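FAD linked oxidase-like protein (Myceliophthora thermophila, PDB 5L6G) oxidises the C1 hydroxyl of xylooligosaccharides and related sugars to lactones with a bicovalently bound FAD, passing the electrons to oxygen to form hydrogen peroxide. Local coordinates at residues W208-F217 and Y466-K477. Numbering follows the deposited sequence.
Sequences WALRGAGSNF and YRQNLDRLRRIK. With FAD (flavin-adenine dinucleotide), chain D.
Helices 208-213 and 470-477 cross at 117° with axes 10.5 Å apart, bringing the CA atoms of Ala209 and Leu473 within 6.2 Å. Trp208, its CG anti to the backbone N (chi1 -179°), reaches across to Arg472, whose extended chain runs over one ring face. The guanidinium lies flat on the indole, planes 15° apart, with CZ 3.8 Å from the centroid of the five-membered ring, a cation-pi stack; CD makes a CH-pi contact with the six-membered ring. Leu473 CD2 sits 3.6 Å from both Trp208 CZ3 and Phe217 CZ, while Ile476 turns CD1 to Trp208 CE3 and CG2 to Phe217 CE1. Tyr466 CE1 lies 3.5 Å from Ala213 CB, with Gly212 O at the ring edge. The Lys477 side chain, bent once and otherwise extended, carries NZ to Asn216 O (2.8 Å), on a lone pair. Asn216 ND2 donates to Ala213 O and to a water hydrogen-bonded to Tyr466 OH; Val492 N holds OD1. The contact joins the berberine-bridge-type C-terminal region to the FAD-binding domain, in a segment carrying Gly214 and Ser215 of the cofactor pocket. A salt bridge to Asp205 probably helps keep the Arg472 guanidinium flat on the indole, and the buried Lys477 ammonium is met by a carbonyl, the Asp481 carboxylate and a water.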
ATOM      1  N   TRP A 208      -7.668  13.787  -8.625  1.00 14.01           N
ATOM      2  CA  TRP A 208      -6.212  13.719  -8.774  1.00 13.68           C
ATOM      3  C   TRP A 208      -5.538  13.547  -7.407  1.00 13.21           C
ATOM      4  O   TRP A 208      -4.755  12.620  -7.222  1.00 12.99           O
ATOM      5  CB  TRP A 208      -5.700  14.973  -9.508  1.00 13.98           C
ATOM      6  CG  TRP A 208      -4.212  14.991  -9.733  1.00 13.59           C
ATOM      7  CD1 TRP A 208      -3.542  14.507 -10.805  1.00 13.77           C
ATOM      8  CD2 TRP A 208      -3.220  15.532  -8.850  1.00 13.36           C
ATOM      9  NE1 TRP A 208      -2.188  14.712 -10.656  1.00 13.55           N
ATOM     10  CE2 TRP A 208      -1.969  15.332  -9.455  1.00 13.28           C
ATOM     11  CE3 TRP A 208      -3.273  16.161  -7.604  1.00 13.05           C
ATOM     12  CZ2 TRP A 208      -0.785  15.742  -8.862  1.00 13.25           C
ATOM     13  CZ3 TRP A 208      -2.100  16.575  -7.021  1.00 13.04           C
ATOM     14  CH2 TRP A 208      -0.872  16.358  -7.641  1.00 12.99           C
ATOM     15  N   ALA A 209      -5.866  14.402  -6.438  1.00 13.47           N
ATOM     16  CA  ALA A 209      -5.216  14.330  -5.122  1.00 13.44           C
ATOM     17  C   ALA A 209      -5.503  13.008  -4.386  1.00 13.12           C
ATOM     18  O   ALA A 209      -4.602  12.415  -3.784  1.00 12.69           O
ATOM     19  CB  ALA A 209      -5.593  15.524  -4.256  1.00 13.55           C
ATOM     20  N   LEU A 210      -6.737  12.516  -4.476  1.00 13.52           N
ATOM     21  CA  LEU A 210      -7.102  11.250  -3.848  1.00 13.57           C
ATOM     22  C   LEU A 210      -6.273  10.080  -4.324  1.00 13.53           C
ATOM     23  O   LEU A 210      -5.998   9.153  -3.548  1.00 13.19           O
ATOM     24  CB  LEU A 210      -8.561  10.881  -4.135  1.00 14.05           C
ATOM     25  CG  LEU A 210      -9.644  11.704  -3.459  1.00 14.32           C
ATOM     26  CD1 LEU A 210     -11.006  11.224  -3.948  1.00 14.58           C
ATOM     27  CD2 LEU A 210      -9.529  11.613  -1.947  1.00 14.38           C
ATOM     28  N   ARG A 211      -5.926  10.110  -5.608  1.00 13.99           N
ATOM     29  CA  ARG A 211      -5.367   8.966  -6.258  1.00 14.46           C
ATOM     30  C   ARG A 211      -3.861   8.926  -6.105  1.00 13.72           C
ATOM     31  O   ARG A 211      -3.126   8.980  -7.098  1.00 13.16           O
ATOM     32  CB  ARG A 211      -5.842   8.902  -7.719  1.00 16.06           C
ATOM     33  CG  ARG A 211      -7.216   8.256  -7.735  1.00 17.81           C
ATOM     34  CD  ARG A 211      -8.101   8.699  -8.840  1.00 20.16           C
ATOM     35  NE  ARG A 211      -7.632   8.411 -10.178  1.00 22.39           N
ATOM     36  CZ  ARG A 211      -7.153   9.311 -11.026  1.00 25.09           C
ATOM     37  NH1 ARG A 211      -6.974  10.581 -10.660  1.00 26.57           N
ATOM     38  NH2 ARG A 211      -6.828   8.929 -12.259  1.00 27.12           N
ATOM     39  N   GLY A 212      -3.446   8.797  -4.839  1.00 13.10           N
ATOM     40  CA  GLY A 212      -2.043   8.758  -4.436  1.00 12.85           C
ATOM     41  C   GLY A 212      -1.782   9.330  -3.048  1.00 12.57           C
ATOM     42  O   GLY A 212      -0.838   8.911  -2.374  1.00 12.38           O
ATOM     43  N   ALA A 213      -2.608  10.290  -2.630  1.00 12.19           N
ATOM     44  CA  ALA A 213      -2.408  10.975  -1.355  1.00 12.00           C
ATOM     45  C   ALA A 213      -3.710  11.166  -0.583  1.00 12.02           C
ATOM     46  O   ALA A 213      -3.825  12.081   0.231  1.00 12.00           O
ATOM     47  CB  ALA A 213      -1.723  12.311  -1.598  1.00 12.35           C
ATOM     48  N   GLY A 214      -4.675  10.276  -0.815  1.00 12.14           N
ATOM     49  CA  GLY A 214      -6.057  10.455  -0.358  1.00 12.66           C
ATOM     50  C   GLY A 214      -6.300  10.552   1.134  1.00 12.67           C
ATOM     51  O   GLY A 214      -7.338  11.044   1.564  1.00 14.54           O
ATOM     52  N   SER A 215      -5.331  10.155   1.945  1.00 12.02           N
ATOM     53  CA  SER A 215      -5.433  10.306   3.395  1.00 11.53           C
ATOM     54  C   SER A 215      -5.448  11.759   3.841  1.00 11.64           C
ATOM     55  O   SER A 215      -5.774  12.048   4.983  1.00 11.68           O
ATOM     56  CB  SER A 215      -4.269   9.591   4.099  1.00 11.25           C
ATOM     57  OG  SER A 215      -3.017   9.947   3.532  1.00 10.87           O
ATOM     58  N   ASN A 216      -5.091  12.670   2.946  1.00 11.67           N
ATOM     59  CA  ASN A 216      -4.908  14.064   3.317  1.00 11.83           C
ATOM     60  C   ASN A 216      -6.093  14.970   3.022  1.00 12.22           C
ATOM     61  O   ASN A 216      -6.084  16.121   3.448  1.00 12.39           O
ATOM     62  CB  ASN A 216      -3.693  14.621   2.577  1.00 12.00           C
ATOM     63  CG  ASN A 216      -2.405  13.988   3.035  1.00 11.76           C
ATOM     64  OD1 ASN A 216      -1.937  14.282   4.126  1.00 11.97           O
ATOM     65  ND2 ASN A 216      -1.838  13.100   2.216  1.00 11.46           N
ATOM     66  N   PHE A 217      -7.083  14.479   2.281  1.00 12.19           N
ATOM     67  CA  PHE A 217      -8.099  15.368   1.718  1.00 12.81           C
ATOM     68  C   PHE A 217      -9.537  15.198   2.162  1.00 13.23           C
ATOM     69  O   PHE A 217     -10.368  16.024   1.819  1.00 13.89           O
ATOM     70  CB  PHE A 217      -8.004  15.332   0.197  1.00 12.91           C
ATOM     71  CG  PHE A 217      -6.649  15.696  -0.289  1.00 12.82           C
ATOM     72  CD1 PHE A 217      -6.265  17.016  -0.344  1.00 13.14           C
ATOM     73  CD2 PHE A 217      -5.720  14.718  -0.591  1.00 12.47           C
ATOM     74  CE1 PHE A 217      -4.994  17.370  -0.750  1.00 13.13           C
ATOM     75  CE2 PHE A 217      -4.451  15.067  -0.999  1.00 12.41           C
ATOM     76  CZ  PHE A 217      -4.092  16.391  -1.095  1.00 12.80           C
ATOM     77  N   TYR A 466       5.829  11.925  -2.408  1.00 11.54           N
ATOM     78  CA  TYR A 466       5.079  12.560  -3.484  1.00 11.43           C
ATOM     79  C   TYR A 466       5.907  13.290  -4.545  1.00 12.06           C
ATOM     80  O   TYR A 466       5.375  13.618  -5.631  1.00 12.14           O
ATOM     81  CB  TYR A 466       4.048  13.492  -2.883  1.00 11.63           C
ATOM     82  CG  TYR A 466       3.176  12.814  -1.866  1.00 10.88           C
ATOM     83  CD1 TYR A 466       2.347  11.769  -2.225  1.00 10.45           C
ATOM     84  CD2 TYR A 466       3.215  13.198  -0.529  1.00 10.81           C
ATOM     85  CE1 TYR A 466       1.537  11.148  -1.294  1.00 10.35           C
ATOM     86  CE2 TYR A 466       2.410  12.585   0.410  1.00 10.50           C
ATOM     87  CZ  TYR A 466       1.584  11.552   0.033  1.00 10.31           C
ATOM     88  OH  TYR A 466       0.789  10.945   0.974  1.00 10.41           O
ATOM     89  N   ARG A 467       7.189  13.528  -4.243  1.00 11.82           N
ATOM     90  CA  ARG A 467       8.159  14.082  -5.181  1.00 12.27           C
ATOM     91  C   ARG A 467       7.578  15.230  -6.013  1.00 12.88           C
ATOM     92  O   ARG A 467       7.186  16.249  -5.456  1.00 13.11           O
ATOM     93  CB  ARG A 467       8.760  12.951  -6.043  1.00 11.87           C
ATOM     94  CG  ARG A 467       9.715  12.023  -5.291  1.00 11.47           C
ATOM     95  CD  ARG A 467      10.965  12.793  -4.864  1.00 11.69           C
ATOM     96  NE  ARG A 467      12.058  11.943  -4.374  1.00 11.40           N
ATOM     97  CZ  ARG A 467      12.978  12.322  -3.479  1.00 11.67           C
ATOM     98  NH1 ARG A 467      12.935  13.538  -2.928  1.00 12.25           N
ATOM     99  NH2 ARG A 467      13.943  11.479  -3.116  1.00 11.37           N
ATOM    100  N   GLN A 468       7.507  15.066  -7.333  1.00 13.37           N
ATOM    101  CA  GLN A 468       7.163  16.164  -8.209  1.00 14.32           C
ATOM    102  C   GLN A 468       5.702  16.612  -8.062  1.00 14.26           C
ATOM    103  O   GLN A 468       5.334  17.670  -8.539  1.00 14.64           O
ATOM    104  CB  GLN A 468       7.424  15.772  -9.675  1.00 14.96           C
ATOM    105  CG  GLN A 468       6.383  14.817 -10.260  1.00 15.02           C
ATOM    106  CD  GLN A 468       6.624  13.355  -9.919  1.00 14.79           C
ATOM    107  OE1 GLN A 468       7.519  13.020  -9.147  1.00 14.56           O
ATOM    108  NE2 GLN A 468       5.838  12.474 -10.529  1.00 15.04           N
ATOM    109  N   ASN A 469       4.878  15.801  -7.412  1.00 13.68           N
ATOM    110  CA  ASN A 469       3.473  16.143  -7.211  1.00 13.65           C
ATOM    111  C   ASN A 469       3.175  16.834  -5.884  1.00 13.94           C
ATOM    112  O   ASN A 469       2.032  17.259  -5.638  1.00 13.98           O
ATOM    113  CB  ASN A 469       2.651  14.882  -7.367  1.00 13.17           C
ATOM    114  CG  ASN A 469       2.645  14.402  -8.784  1.00 13.44           C
ATOM    115  OD1 ASN A 469       2.918  15.184  -9.691  1.00 14.23           O
ATOM    116  ND2 ASN A 469       2.354  13.137  -8.997  1.00 13.04           N
ATOM    117  N   LEU A 470       4.199  17.007  -5.054  1.00 14.14           N
ATOM    118  CA  LEU A 470       4.003  17.621  -3.753  1.00 14.72           C
ATOM    119  C   LEU A 470       3.402  19.014  -3.865  1.00 15.88           C
ATOM    120  O   LEU A 470       2.469  19.346  -3.142  1.00 16.00           O
ATOM    121  CB  LEU A 470       5.298  17.692  -2.957  1.00 14.83           C
ATOM    122  CG  LEU A 470       5.174  18.293  -1.555  1.00 14.95           C
ATOM    123  CD1 LEU A 470       4.125  17.549  -0.738  1.00 14.57           C
ATOM    124  CD2 LEU A 470       6.535  18.285  -0.865  1.00 15.21           C
ATOM    125  N   ASP A 471       3.940  19.849  -4.751  1.00 17.34           N
ATOM    126  CA  ASP A 471       3.520  21.261  -4.747  1.00 18.90           C
ATOM    127  C   ASP A 471       2.023  21.404  -5.045  1.00 17.70           C
ATOM    128  O   ASP A 471       1.312  22.123  -4.353  1.00 17.69           O
ATOM    129  CB  ASP A 471       4.384  22.104  -5.684  1.00 21.59           C
ATOM    130  CG  ASP A 471       5.761  22.428  -5.078  1.00 24.63           C
ATOM    131  OD1 ASP A 471       5.965  22.192  -3.859  1.00 27.84           O
ATOM    132  OD2 ASP A 471       6.651  22.919  -5.812  1.00 28.27           O
ATOM    133  N   ARG A 472       1.532  20.682  -6.039  1.00 16.70           N
ATOM    134  CA  ARG A 472       0.108  20.727  -6.346  1.00 16.24           C
ATOM    135  C   ARG A 472      -0.722  20.118  -5.213  1.00 15.39           C
ATOM    136  O   ARG A 472      -1.766  20.664  -4.835  1.00 15.00           O
ATOM    137  CB  ARG A 472      -0.182  20.020  -7.660  1.00 16.38           C
ATOM    138  CG  ARG A 472      -1.649  20.061  -8.016  1.00 16.63           C
ATOM    139  CD  ARG A 472      -1.871  19.446  -9.370  1.00 16.95           C
ATOM    140  NE  ARG A 472      -3.293  19.366  -9.693  1.00 17.60           N
ATOM    141  CZ  ARG A 472      -3.781  18.637 -10.693  1.00 17.91           C
ATOM    142  NH1 ARG A 472      -2.968  17.923 -11.460  1.00 17.98           N
ATOM    143  NH2 ARG A 472      -5.082  18.613 -10.915  1.00 18.59           N
ATOM    144  N   LEU A 473      -0.242  19.018  -4.641  1.00 14.39           N
ATOM    145  CA  LEU A 473      -0.893  18.439  -3.459  1.00 14.05           C
ATOM    146  C   LEU A 473      -1.039  19.452  -2.326  1.00 14.34           C
ATOM    147  O   LEU A 473      -2.071  19.478  -1.668  1.00 14.09           O
ATOM    148  CB  LEU A 473      -0.143  17.219  -2.925  1.00 13.46           C
ATOM    149  CG  LEU A 473      -0.332  15.913  -3.719  1.00 13.02           C
ATOM    150  CD1 LEU A 473       0.627  14.867  -3.220  1.00 12.69           C
ATOM    151  CD2 LEU A 473      -1.756  15.417  -3.610  1.00 12.93           C
ATOM    152  N   ARG A 474       0.001  20.245  -2.082  1.00 14.89           N
ATOM    153  CA  ARG A 474      -0.052  21.263  -1.016  1.00 15.61           C
ATOM    154  C   ARG A 474      -1.082  22.345  -1.336  1.00 16.38           C
ATOM    155  O   ARG A 474      -1.774  22.854  -0.443  1.00 15.96           O
ATOM    156  CB  ARG A 474       1.320  21.887  -0.787  1.00 16.23           C
ATOM    157  CG  ARG A 474       2.315  20.922  -0.181  1.00 16.36           C
ATOM    158  CD  ARG A 474       3.569  21.611   0.311  1.00 17.21           C
ATOM    159  NE  ARG A 474       3.263  22.523   1.419  1.00 18.31           N
ATOM    160  CZ  ARG A 474       4.110  23.416   1.919  1.00 19.41           C
ATOM    161  NH1 ARG A 474       5.335  23.539   1.415  1.00 20.01           N
ATOM    162  NH2 ARG A 474       3.731  24.200   2.927  1.00 20.76           N
ATOM    163  N   ARG A 475      -1.205  22.684  -2.613  1.00 17.35           N
ATOM    164  CA  ARG A 475      -2.190  23.678  -3.022  1.00 18.74           C
ATOM    165  C   ARG A 475      -3.604  23.168  -2.810  1.00 17.71           C
ATOM    166  O   ARG A 475      -4.438  23.887  -2.282  1.00 17.93           O
ATOM    167  CB  ARG A 475      -1.966  24.123  -4.463  1.00 20.48           C
ATOM    168  CG  ARG A 475      -0.693  24.935  -4.632  1.00 22.63           C
ATOM    169  CD  ARG A 475      -0.636  25.670  -5.956  1.00 25.21           C
ATOM    170  NE  ARG A 475      -0.615  24.743  -7.095  1.00 27.08           N
ATOM    171  CZ  ARG A 475       0.472  24.162  -7.596  1.00 28.86           C
ATOM    172  NH1 ARG A 475       1.674  24.377  -7.068  1.00 30.49           N
ATOM    173  NH2 ARG A 475       0.351  23.353  -8.645  1.00 30.14           N
ATOM    174  N   ILE A 476      -3.864  21.925  -3.204  1.00 16.48           N
ATOM    175  CA  ILE A 476      -5.190  21.325  -3.019  1.00 15.88           C
ATOM    176  C   ILE A 476      -5.472  21.156  -1.529  1.00 15.54           C
ATOM    177  O   ILE A 476      -6.593  21.322  -1.070  1.00 15.55           O
ATOM    178  CB  ILE A 476      -5.317  19.986  -3.784  1.00 15.19           C
ATOM    179  CG1 ILE A 476      -5.219  20.245  -5.284  1.00 15.37           C
ATOM    180  CG2 ILE A 476      -6.658  19.323  -3.533  1.00 15.15           C
ATOM    181  CD1 ILE A 476      -5.038  18.999  -6.103  1.00 15.14           C
ATOM    182  N   LYS A 477      -4.440  20.855  -0.754  1.00 15.29           N
ATOM    183  CA  LYS A 477      -4.622  20.707   0.689  1.00 15.16           C
ATOM    184  C   LYS A 477      -5.116  21.999   1.350  1.00 16.01           C
ATOM    185  O   LYS A 477      -6.011  21.973   2.182  1.00 15.70           O
ATOM    186  CB  LYS A 477      -3.318  20.234   1.326  1.00 14.48           C
ATOM    187  CG  LYS A 477      -3.343  20.080   2.836  1.00 14.26           C
ATOM    188  CD  LYS A 477      -4.255  18.960   3.315  1.00 13.65           C
ATOM    189  CE  LYS A 477      -4.205  18.893   4.840  1.00 13.44           C
ATOM    190  NZ  LYS A 477      -4.899  17.694   5.371  1.00 13.04           N
TER
HETATM  191  PA  FAD D 501      -5.237   2.276   7.660  1.00  9.98           P
HETATM  192  O1A FAD D 501      -6.674   2.089   8.087  1.00  9.87           O
HETATM  193  O2A FAD D 501      -4.204   2.214   8.739  1.00  8.78           O
HETATM  194  O5B FAD D 501      -5.103   3.555   6.756  1.00 10.20           O
HETATM  195  C5B FAD D 501      -3.874   3.983   6.162  1.00  9.94           C
HETATM  196  C4B FAD D 501      -3.955   5.455   5.824  1.00  9.91           C
HETATM  197  O4B FAD D 501      -5.028   5.670   4.905  1.00  9.88           O
HETATM  198  C3B FAD D 501      -4.250   6.322   7.037  1.00  9.73           C
HETATM  199  O3B FAD D 501      -3.652   7.589   6.860  1.00 10.14           O
HETATM  200  C2B FAD D 501      -5.748   6.474   6.997  1.00 10.08           C
HETATM  201  O2B FAD D 501      -6.228   7.604   7.715  1.00  9.78           O
HETATM  202  C1B FAD D 501      -5.996   6.537   5.507  1.00  9.71           C
HETATM  203  N9A FAD D 501      -7.353   6.083   5.192  1.00  9.44           N
HETATM  204  C8A FAD D 501      -7.932   4.925   5.497  1.00  9.69           C
HETATM  205  N7A FAD D 501      -9.208   4.892   5.047  1.00  9.57           N
HETATM  206  C5A FAD D 501      -9.405   6.061   4.437  1.00  9.58           C
HETATM  207  C6A FAD D 501     -10.542   6.690   3.771  1.00  9.84           C
HETATM  208  N6A FAD D 501     -11.674   5.967   3.677  1.00 10.53           N
HETATM  209  N1A FAD D 501     -10.376   7.945   3.304  1.00  9.97           N
HETATM  210  C2A FAD D 501      -9.231   8.626   3.401  1.00  9.65           C
HETATM  211  N3A FAD D 501      -8.129   8.096   4.011  1.00 10.02           N
HETATM  212  C4A FAD D 501      -8.191   6.840   4.531  1.00  9.59           C
HETATM  213  N1  FAD D 501       0.720  -2.626   0.240  1.00 12.22           N
HETATM  214  C2  FAD D 501       0.914  -2.867  -1.095  1.00 12.68           C
HETATM  215  O2  FAD D 501       1.030  -1.888  -1.883  1.00 12.95           O
HETATM  216  N3  FAD D 501       0.945  -4.135  -1.575  1.00 12.61           N
HETATM  217  C4  FAD D 501       0.781  -5.221  -0.781  1.00 13.12           C
HETATM  218  O4  FAD D 501       0.809  -6.408  -1.213  1.00 13.36           O
HETATM  219  C4X FAD D 501       0.575  -5.041   0.672  1.00 13.12           C
HETATM  220  N5  FAD D 501       0.406  -6.075   1.546  1.00 13.90           N
HETATM  221  C5X FAD D 501       0.183  -5.889   2.901  1.00 14.20           C
HETATM  222  C6  FAD D 501      -0.019  -6.957   3.786  1.00 14.73           C
HETATM  223  C7  FAD D 501      -0.222  -6.707   5.152  1.00 14.05           C
HETATM  224  C7M FAD D 501      -0.414  -7.886   6.073  1.00 14.98           C
HETATM  225  C8  FAD D 501      -0.280  -5.301   5.684  1.00 12.58           C
HETATM  226  C8M FAD D 501      -0.573  -4.999   7.149  1.00 12.15           C
HETATM  227  C9  FAD D 501      -0.091  -4.259   4.783  1.00 12.50           C
HETATM  228  C9A FAD D 501       0.155  -4.491   3.418  1.00 12.43           C
HETATM  229  N10 FAD D 501       0.371  -3.435   2.493  1.00 12.32           N
HETATM  230  C10 FAD D 501       0.577  -3.644   1.128  1.00 12.53           C
HETATM  231  C1' FAD D 501       0.370  -2.037   2.908  1.00 11.38           C
HETATM  232  C2' FAD D 501      -0.978  -1.402   2.780  1.00 10.51           C
HETATM  233  O2' FAD D 501      -1.174  -1.098   1.396  1.00 10.41           O
HETATM  234  C3' FAD D 501      -0.908  -0.102   3.561  1.00 10.29           C
HETATM  235  O3' FAD D 501      -0.554  -0.341   4.929  1.00  9.90           O
HETATM  236  C4' FAD D 501      -2.278   0.579   3.489  1.00 10.07           C
HETATM  237  O4' FAD D 501      -2.091   2.000   3.551  1.00 10.84           O
HETATM  238  C5' FAD D 501      -3.154   0.069   4.605  1.00 10.24           C
HETATM  239  O5' FAD D 501      -4.517   0.404   4.334  1.00 10.12           O
HETATM  240  P   FAD D 501      -5.544   0.269   5.525  1.00  9.81           P
HETATM  241  O1P FAD D 501      -6.875   0.841   5.150  1.00  9.44           O
HETATM  242  O2P FAD D 501      -5.528  -1.130   6.052  1.00  9.63           O
HETATM  243  O3P FAD D 501      -4.789   1.088   6.675  1.00  9.76           O
HETATM  244  O   HOH W   1       0.857  12.024   3.433  1.00 11.58           O
HETATM  245  O   HOH W   2      -3.887  15.092   6.334  1.00 15.96           O